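Long-range contact in ABC transporter periplasmic peptide-binding protein (Pseudoalteromonas, PDB 4QFL), which binds dipeptides in the periplasm, here Ala-Phe, and probably hands them to an ABC transporter for uptake: residues A[464-475]-A[486-494]. Sequence-based numbering, arbitrary orientation.
Sequences NPEFDLLLTKAL and YYDAAQSMI
Leu470 is the knob of this helix pair: its side chain drops into a hollow framed by Tyr486, Ala489, Ala490 and Met493. With CG beside the backbone N (chi1 -71°), the isobutyl group lies across the gap and its two methyls divide the hollow, CD1 meeting Met493 CE at 3.5 Å while CD2 sits against Ala489 CB and the edge of the Tyr486 ring. The small alanines form the floor of the hollow. Toward the start of helix 465-475 the bump comes from the other side, as the extended chain of Met493 carries SD to 3.8 Å from Phe467 CB and to the edge of that ring, a Met-aromatic contact, and the bend at chi3 (-63°) swings CE onto Leu470 CD1. Phe467 CE1 in turn reaches Ile494 CG1 at 3.7 Å, and Leu448 of helix 445-448 touches both residues; the side chain of Ile494 is about 14 Å from the bound phenylalanine. At the other end the tyrosines supply flat surfaces: Lys473 CB stands 3.6 Å from the Tyr486 ring centroid, almost over its centre, and Ala474 CB rests on a face of Tyr487, nearer the rim. An alanine in place of Tyr486 would probably uncover Lys473 CB and leave the Leu470 hollow without one wall. Tyr487 OH donates to a water that itself donates to Leu471 O, and Arg483 also bonds this hydroxyl. No direct hydrogen bond joins the segments. Axes 8.9 Å apart at 158° mark a partly buried antiparallel helical hairpin of this family 5 solute-binding fold, with one knob-into-hole contact, at Leu470.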
loop_
_atom_site.group_PDB
_atom_site.type_symbol
_atom_site.label_atom_id
_atom_site.label_comp_id
_atom_site.label_asym_id
_atom_site.label_seq_id
_atom_site.Cartn_x
_atom_site.Cartn_y
_atom_site.Cartn_z
ATOM N N ASN A 464 -2.699 5.326 -20.490
ATOM C CA ASN A 464 -3.125 6.550 -21.164
ATOM C C ASN A 464 -2.010 7.587 -21.048
ATOM O O ASN A 464 -1.868 8.263 -20.024
ATOM C CB ASN A 464 -4.435 7.058 -20.546
ATOM C CG ASN A 464 -5.024 8.241 -21.293
ATOM O OD1 ASN A 464 -4.304 9.119 -21.749
ATOM N ND2 ASN A 464 -6.345 8.264 -21.419
ATOM N N PRO A 465 -1.178 7.689 -22.092
ATOM C CA PRO A 465 -0.030 8.602 -22.013
ATOM C C PRO A 465 -0.442 10.061 -21.763
ATOM O O PRO A 465 0.300 10.832 -21.169
ATOM C CB PRO A 465 0.642 8.428 -23.383
ATOM C CG PRO A 465 0.265 7.012 -23.806
ATOM C CD PRO A 465 -1.148 6.844 -23.302
ATOM N N GLU A 466 -1.633 10.421 -22.218
ATOM C CA GLU A 466 -2.187 11.743 -22.005
ATOM C C GLU A 466 -2.366 12.021 -20.511
ATOM O O GLU A 466 -1.996 13.082 -20.018
ATOM C CB GLU A 466 -3.510 11.850 -22.753
ATOM C CG GLU A 466 -3.342 11.943 -24.284
ATOM C CD GLU A 466 -2.816 10.663 -24.976
ATOM O OE1 GLU A 466 -2.006 10.810 -25.924
ATOM O OE2 GLU A 466 -3.227 9.526 -24.612
ATOM N N PHE A 467 -2.921 11.044 -19.808
ATOM C CA PHE A 467 -3.064 11.069 -18.353
ATOM C C PHE A 467 -1.694 11.181 -17.685
ATOM O O PHE A 467 -1.489 12.007 -16.805
ATOM C CB PHE A 467 -3.788 9.788 -17.898
ATOM C CG PHE A 467 -3.886 9.633 -16.409
ATOM C CD1 PHE A 467 -4.799 10.369 -15.679
ATOM C CD2 PHE A 467 -3.073 8.738 -15.742
ATOM C CE1 PHE A 467 -4.886 10.210 -14.313
ATOM C CE2 PHE A 467 -3.159 8.586 -14.382
ATOM C CZ PHE A 467 -4.056 9.318 -13.673
ATOM N N ASP A 468 -0.751 10.355 -18.138
ATOM C CA ASP A 468 0.584 10.275 -17.533
ATOM C C ASP A 468 1.316 11.594 -17.659
ATOM O O ASP A 468 2.092 11.980 -16.782
ATOM C CB ASP A 468 1.433 9.194 -18.215
ATOM C CG ASP A 468 1.038 7.791 -17.814
ATOM O OD1 ASP A 468 -0.028 7.623 -17.177
ATOM O OD2 ASP A 468 1.792 6.856 -18.150
ATOM N N LEU A 469 1.080 12.273 -18.773
ATOM C CA LEU A 469 1.711 13.556 -19.015
ATOM C C LEU A 469 1.289 14.546 -17.935
ATOM O O LEU A 469 2.098 15.343 -17.467
ATOM C CB LEU A 469 1.362 14.081 -20.407
ATOM C CG LEU A 469 2.154 15.307 -20.835
ATOM C CD1 LEU A 469 3.642 15.054 -20.655
ATOM C CD2 LEU A 469 1.834 15.621 -22.264
ATOM N N LEU A 470 0.024 14.493 -17.533
ATOM C CA LEU A 470 -0.426 15.323 -16.422
ATOM C C LEU A 470 0.379 15.014 -15.167
ATOM O O LEU A 470 0.740 15.914 -14.410
ATOM C CB LEU A 470 -1.915 15.095 -16.144
ATOM C CG LEU A 470 -2.913 15.630 -17.170
ATOM C CD1 LEU A 470 -4.334 15.179 -16.848
ATOM C CD2 LEU A 470 -2.813 17.145 -17.228
ATOM N N LEU A 471 0.651 13.735 -14.942
ATOM C CA LEU A 471 1.371 13.325 -13.746
ATOM C C LEU A 471 2.809 13.852 -13.779
ATOM O O LEU A 471 3.341 14.330 -12.778
ATOM C CB LEU A 471 1.346 11.797 -13.598
ATOM C CG LEU A 471 -0.022 11.098 -13.593
ATOM C CD1 LEU A 471 0.124 9.637 -13.217
ATOM C CD2 LEU A 471 -0.982 11.774 -12.645
ATOM N N THR A 472 3.427 13.776 -14.947
ATOM C CA THR A 472 4.794 14.231 -15.112
ATOM C C THR A 472 4.936 15.728 -14.866
ATOM O O THR A 472 5.866 16.174 -14.191
ATOM C CB THR A 472 5.275 13.910 -16.518
ATOM O OG1 THR A 472 5.227 12.492 -16.691
ATOM C CG2 THR A 472 6.701 14.406 -16.722
ATOM N N LYS A 473 4.012 16.506 -15.421
ATOM C CA LYS A 473 4.056 17.950 -15.252
ATOM C C LYS A 473 3.887 18.337 -13.781
ATOM O O LYS A 473 4.563 19.240 -13.287
ATOM C CB LYS A 473 3.012 18.621 -16.144
ATOM C CG LYS A 473 3.221 18.300 -17.618
ATOM C CD LYS A 473 2.250 19.036 -18.518
ATOM C CE LYS A 473 2.573 18.779 -19.984
ATOM N NZ LYS A 473 1.791 19.665 -20.883
ATOM N N ALA A 474 3.009 17.622 -13.082
ATOM C CA ALA A 474 2.791 17.831 -11.649
ATOM C C ALA A 474 4.041 17.506 -10.850
ATOM O O ALA A 474 4.231 18.007 -9.747
ATOM C CB ALA A 474 1.619 16.988 -11.162
ATOM N N LEU A 475 4.900 16.664 -11.410
ATOM C CA LEU A 475 6.144 16.301 -10.753
ATOM C C LEU A 475 7.297 17.192 -11.219
ATOM O O LEU A 475 8.372 17.197 -10.618
ATOM C CB LEU A 475 6.463 14.832 -11.008
ATOM C CG LEU A 475 5.475 13.860 -10.362
ATOM C CD1 LEU A 475 5.951 12.439 -10.554
ATOM C CD2 LEU A 475 5.283 14.158 -8.883
ATOM N N TYR A 486 -2.654 20.400 -12.264
ATOM C CA TYR A 486 -2.495 19.135 -12.954
ATOM C C TYR A 486 -3.275 18.022 -12.260
ATOM O O TYR A 486 -3.940 17.226 -12.918
ATOM C CB TYR A 486 -1.009 18.798 -13.107
ATOM C CG TYR A 486 -0.319 19.781 -14.016
ATOM C CD1 TYR A 486 -0.746 19.943 -15.328
ATOM C CD2 TYR A 486 0.734 20.565 -13.572
ATOM C CE1 TYR A 486 -0.136 20.853 -16.177
ATOM C CE2 TYR A 486 1.354 21.485 -14.423
ATOM C CZ TYR A 486 0.910 21.619 -15.723
ATOM O OH TYR A 486 1.499 22.521 -16.586
ATOM N N TYR A 487 -3.214 17.981 -10.934
ATOM C CA TYR A 487 -3.990 16.987 -10.202
ATOM C C TYR A 487 -5.481 17.205 -10.394
ATOM O O TYR A 487 -6.242 16.249 -10.417
ATOM C CB TYR A 487 -3.599 16.940 -8.725
ATOM C CG TYR A 487 -2.225 16.365 -8.548
ATOM C CD1 TYR A 487 -1.850 15.213 -9.234
ATOM C CD2 TYR A 487 -1.280 16.984 -7.739
ATOM C CE1 TYR A 487 -0.581 14.687 -9.107
ATOM C CE2 TYR A 487 -0.004 16.460 -7.599
ATOM C CZ TYR A 487 0.340 15.314 -8.290
ATOM O OH TYR A 487 1.606 14.785 -8.163
ATOM N N ASP A 488 -5.901 18.459 -10.551
ATOM C CA ASP A 488 -7.292 18.723 -10.893
ATOM C C ASP A 488 -7.651 18.079 -12.228
ATOM O O ASP A 488 -8.680 17.412 -12.358
ATOM C CB ASP A 488 -7.569 20.228 -10.969
ATOM C CG ASP A 488 -7.629 20.880 -9.608
ATOM O OD1 ASP A 488 -7.774 20.150 -8.617
ATOM O OD2 ASP A 488 -7.542 22.123 -9.525
ATOM N N ALA A 489 -6.805 18.296 -13.227
ATOM C CA ALA A 489 -7.099 17.791 -14.554
ATOM C C ALA A 489 -7.097 16.266 -14.512
ATOM O O ALA A 489 -7.860 15.609 -15.228
ATOM C CB ALA A 489 -6.079 18.324 -15.567
ATOM N N ALA A 490 -6.240 15.707 -13.660
ATOM C CA ALA A 490 -6.110 14.261 -13.554
ATOM C C ALA A 490 -7.367 13.636 -12.964
ATOM O O ALA A 490 -7.840 12.594 -13.430
ATOM C CB ALA A 490 -4.898 13.897 -12.718
ATOM N N GLN A 491 -7.901 14.262 -11.922
ATOM C CA GLN A 491 -9.098 13.739 -11.281
ATOM C C GLN A 491 -10.258 13.760 -12.260
ATOM O O GLN A 491 -11.063 12.829 -12.307
ATOM C CB GLN A 491 -9.442 14.541 -10.027
ATOM C CG GLN A 491 -8.478 14.323 -8.898
ATOM C CD GLN A 491 -8.641 15.331 -7.786
ATOM O OE1 GLN A 491 -9.430 15.130 -6.871
ATOM N NE2 GLN A 491 -7.891 16.415 -7.853
ATOM N N SER A 492 -10.339 14.827 -13.046
ATOM C CA SER A 492 -11.409 14.971 -14.028
ATOM C C SER A 492 -11.372 13.887 -15.112
ATOM O O SER A 492 -12.414 13.340 -15.505
ATOM C CB SER A 492 -11.356 16.354 -14.663
ATOM O OG SER A 492 -11.694 17.336 -13.707
ATOM N N MET A 493 -10.167 13.588 -15.584
ATOM C CA MET A 493 -9.977 12.619 -16.651
ATOM C C MET A 493 -10.412 11.239 -16.190
ATOM O O MET A 493 -11.060 10.501 -16.926
ATOM C CB MET A 493 -8.518 12.608 -17.104
ATOM C CG MET A 493 -8.307 11.908 -18.434
ATOM S SD MET A 493 -6.620 11.979 -19.062
ATOM C CE MET A 493 -6.417 13.732 -19.294
ATOM N N ILE A 494 -10.067 10.903 -14.954
ATOM C CA ILE A 494 -10.439 9.619 -14.394
ATOM C C ILE A 494 -11.964 9.453 -14.382
ATOM O O ILE A 494 -12.479 8.376 -14.681
ATOM C CB ILE A 494 -9.830 9.453 -12.997
ATOM C CG1 ILE A 494 -8.307 9.353 -13.115
ATOM C CG2 ILE A 494 -10.410 8.235 -12.306
ATOM C CD1 ILE A 494 -7.555 9.407 -11.777
HETATM O O HOH W 1 2.300 13.184 -10.315
#